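Local coordinates for protein putative exotoxin (superantigen) (Streptococcus pyogenes, PDB 1TY0) that is a superantigen, probably a toxin, that can use a common surface for T-cell receptor binding and dimerization and has a zinc site, at residues A[105-110]-A[201-206]. Numbering follows the deposited sequence.
Sequences VGNLLI and FSHFDI
Strands 105-110 and 201-206 run parallel, joined by four backbone hydrogen bonds. Phe204 N gives the longest, 3.3 Å to a lone pair of Val105 O; Phe204 O accepts Asn107 N. Ile206 N donates to Asn107 O and Ile206 O accepts Leu109 N, each at 2.8 Å, nearly along the C=O axis. A water bridges Val105 N and Ser202 O. This is the parallel pair of the beta-grasp domain's mixed sheet, its first strand beside its last, the middle one, with helix 131-146 against the face bearing Leu108, Phe204 and Ile206. Gly106 CA sits over the centre of the Phe204 ring, a CH-pi contact 3.4 Å from the centroid, and Leu108 CD1 meets Ile206 CG2. On the other face the Asn107 amide and Asp205 carboxylate lie side by side, planes 15° apart, and Asn107 ND2 donates to the syn lone pair of Asp205 OD1 at 3.0 Å; Asn107 OD1 has a weak bond from Gln114. Asp205 and His203, with His169, are zinc ligands of this protein, though none is bound to this chain, so Asn107 is probably a second-shell residue fixing the carboxylate's rotation. Ser202 OG and His203 ND1 share a 2.8 Å hydrogen bond in the imidazole plane.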
ATOM      1  N   VAL A 105     -18.903  17.642  -1.578  1.00 20.45           N
ATOM      2  CA  VAL A 105     -19.857  17.588  -0.482  1.00 20.73           C
ATOM      3  C   VAL A 105     -20.725  16.346  -0.584  1.00 21.36           C
ATOM      4  O   VAL A 105     -21.057  15.898  -1.681  1.00 22.38           O
ATOM      5  CB  VAL A 105     -20.768  18.837  -0.492  1.00 21.36           C
ATOM      6  CG1 VAL A 105     -21.751  18.783   0.669  1.00 21.66           C
ATOM      7  CG2 VAL A 105     -19.919  20.093  -0.410  1.00 22.44           C
ATOM      8  N   GLY A 106     -21.087  15.791   0.567  1.00 22.16           N
ATOM      9  CA  GLY A 106     -21.919  14.606   0.572  1.00 22.58           C
ATOM     10  C   GLY A 106     -22.745  14.475   1.831  1.00 22.62           C
ATOM     11  O   GLY A 106     -22.529  15.193   2.811  1.00 22.79           O
ATOM     12  N   ASN A 107     -23.698  13.549   1.799  1.00 22.27           N
ATOM     13  CA  ASN A 107     -24.575  13.300   2.933  1.00 21.95           C
ATOM     14  C   ASN A 107     -24.301  11.923   3.506  1.00 22.06           C
ATOM     15  O   ASN A 107     -24.101  10.959   2.766  1.00 20.39           O
ATOM     16  CB  ASN A 107     -26.043  13.364   2.504  1.00 24.18           C
ATOM     17  CG  ASN A 107     -26.449  14.736   2.017  1.00 24.50           C
ATOM     18  OD1 ASN A 107     -26.386  15.714   2.762  1.00 28.11           O
ATOM     19  ND2 ASN A 107     -26.869  14.818   0.759  1.00 25.77           N
ATOM     20  N   LEU A 108     -24.285  11.840   4.830  1.00 21.22           N
ATOM     21  CA  LEU A 108     -24.065  10.576   5.510  1.00 21.78           C
ATOM     22  C   LEU A 108     -25.357  10.189   6.216  1.00 21.70           C
ATOM     23  O   LEU A 108     -25.743  10.825   7.196  1.00 22.48           O
ATOM     24  CB  LEU A 108     -22.946  10.707   6.541  1.00 21.71           C
ATOM     25  CG  LEU A 108     -22.796   9.528   7.509  1.00 23.68           C
ATOM     26  CD1 LEU A 108     -22.364   8.265   6.770  1.00 23.17           C
ATOM     27  CD2 LEU A 108     -21.784   9.897   8.570  1.00 26.22           C
ATOM     28  N   LEU A 109     -26.021   9.157   5.708  1.00 21.16           N
ATOM     29  CA  LEU A 109     -27.262   8.679   6.300  1.00 21.31           C
ATOM     30  C   LEU A 109     -27.067   7.313   6.941  1.00 21.73           C
ATOM     31  O   LEU A 109     -26.419   6.430   6.370  1.00 20.67           O
ATOM     32  CB  LEU A 109     -28.366   8.587   5.247  1.00 21.28           C
ATOM     33  CG  LEU A 109     -28.837   9.917   4.649  1.00 21.80           C
ATOM     34  CD1 LEU A 109     -27.839  10.394   3.612  1.00 23.76           C
ATOM     35  CD2 LEU A 109     -30.202   9.736   4.016  1.00 21.56           C
ATOM     36  N   ILE A 110     -27.626   7.154   8.134  1.00 19.77           N
ATOM     37  CA  ILE A 110     -27.545   5.896   8.862  1.00 21.68           C
ATOM     38  C   ILE A 110     -28.962   5.487   9.226  1.00 21.60           C
ATOM     39  O   ILE A 110     -29.676   6.221   9.914  1.00 22.18           O
ATOM     40  CB  ILE A 110     -26.700   6.041  10.132  1.00 20.11           C
ATOM     41  CG1 ILE A 110     -25.306   6.554   9.757  1.00 22.02           C
ATOM     42  CG2 ILE A 110     -26.605   4.699  10.845  1.00 22.69           C
ATOM     43  CD1 ILE A 110     -24.384   6.775  10.927  1.00 22.28           C
ATOM     44  N   PHE A 201     -20.162  16.338 -11.524  1.00 20.98           N
ATOM     45  CA  PHE A 201     -20.370  15.836 -10.169  1.00 20.70           C
ATOM     46  C   PHE A 201     -21.202  16.802  -9.332  1.00 22.69           C
ATOM     47  O   PHE A 201     -20.870  17.982  -9.220  1.00 21.48           O
ATOM     48  CB  PHE A 201     -19.017  15.612  -9.494  1.00 22.08           C
ATOM     49  CG  PHE A 201     -19.120  15.158  -8.071  1.00 22.04           C
ATOM     50  CD1 PHE A 201     -19.517  13.862  -7.767  1.00 23.72           C
ATOM     51  CD2 PHE A 201     -18.829  16.033  -7.031  1.00 23.66           C
ATOM     52  CE1 PHE A 201     -19.621  13.439  -6.440  1.00 23.55           C
ATOM     53  CE2 PHE A 201     -18.932  15.622  -5.703  1.00 22.81           C
ATOM     54  CZ  PHE A 201     -19.328  14.324  -5.408  1.00 23.05           C
ATOM     55  N   SER A 202     -22.281  16.300  -8.737  1.00 22.81           N
ATOM     56  CA  SER A 202     -23.145  17.136  -7.907  1.00 25.32           C
ATOM     57  C   SER A 202     -22.835  16.955  -6.427  1.00 25.06           C
ATOM     58  O   SER A 202     -22.509  17.910  -5.727  1.00 26.31           O
ATOM     59  CB  SER A 202     -24.613  16.803  -8.161  1.00 25.88           C
ATOM     60  OG  SER A 202     -25.440  17.514  -7.260  1.00 27.74           O
ATOM     61  N   HIS A 203     -22.945  15.716  -5.961  1.00 24.52           N
ATOM     62  CA  HIS A 203     -22.676  15.383  -4.568  1.00 23.96           C
ATOM     63  C   HIS A 203     -22.726  13.873  -4.431  1.00 22.57           C
ATOM     64  O   HIS A 203     -22.925  13.160  -5.411  1.00 23.28           O
ATOM     65  CB  HIS A 203     -23.729  16.005  -3.647  1.00 24.68           C
ATOM     66  CG  HIS A 203     -25.122  15.528  -3.917  1.00 25.84           C
ATOM     67  ND1 HIS A 203     -25.848  15.933  -5.017  1.00 26.90           N
ATOM     68  CD2 HIS A 203     -25.909  14.651  -3.250  1.00 25.80           C
ATOM     69  CE1 HIS A 203     -27.021  15.326  -5.015  1.00 26.29           C
ATOM     70  NE2 HIS A 203     -27.084  14.542  -3.955  1.00 25.76           N
ATOM     71  N   PHE A 204     -22.545  13.386  -3.213  1.00 22.10           N
ATOM     72  CA  PHE A 204     -22.599  11.954  -2.978  1.00 21.28           C
ATOM     73  C   PHE A 204     -23.406  11.684  -1.720  1.00 22.59           C
ATOM     74  O   PHE A 204     -23.664  12.586  -0.921  1.00 22.64           O
ATOM     75  CB  PHE A 204     -21.183  11.375  -2.845  1.00 20.44           C
ATOM     76  CG  PHE A 204     -20.496  11.722  -1.556  1.00 19.66           C
ATOM     77  CD1 PHE A 204     -20.675  10.936  -0.425  1.00 20.63           C
ATOM     78  CD2 PHE A 204     -19.665  12.835  -1.474  1.00 18.56           C
ATOM     79  CE1 PHE A 204     -20.033  11.252   0.774  1.00 21.93           C
ATOM     80  CE2 PHE A 204     -19.019  13.161  -0.285  1.00 19.49           C
ATOM     81  CZ  PHE A 204     -19.202  12.368   0.843  1.00 20.91           C
ATOM     82  N   ASP A 205     -23.816  10.435  -1.564  1.00 21.42           N
ATOM     83  CA  ASP A 205     -24.581  10.018  -0.406  1.00 21.75           C
ATOM     84  C   ASP A 205     -23.988   8.712   0.076  1.00 20.12           C
ATOM     85  O   ASP A 205     -23.645   7.849  -0.726  1.00 21.81           O
ATOM     86  CB  ASP A 205     -26.052   9.784  -0.771  1.00 24.08           C
ATOM     87  CG  ASP A 205     -26.786  11.061  -1.118  1.00 26.81           C
ATOM     88  OD1 ASP A 205     -26.892  11.943  -0.240  1.00 27.10           O
ATOM     89  OD2 ASP A 205     -27.263  11.183  -2.267  1.00 28.83           O
ATOM     90  N   ILE A 206     -23.849   8.585   1.387  1.00 19.58           N
ATOM     91  CA  ILE A 206     -23.345   7.368   1.996  1.00 18.71           C
ATOM     92  C   ILE A 206     -24.502   6.851   2.836  1.00 19.50           C
ATOM     93  O   ILE A 206     -24.975   7.546   3.735  1.00 19.67           O
ATOM     94  CB  ILE A 206     -22.150   7.629   2.937  1.00 19.42           C
ATOM     95  CG1 ILE A 206     -20.945   8.123   2.138  1.00 19.66           C
ATOM     96  CG2 ILE A 206     -21.789   6.346   3.687  1.00 19.06           C
ATOM     97  CD1 ILE A 206     -19.759   8.508   3.008  1.00 22.38           C
TER
HETATM   98  O   HOH W   1     -19.989  18.279  -4.214  1.00 23.33           O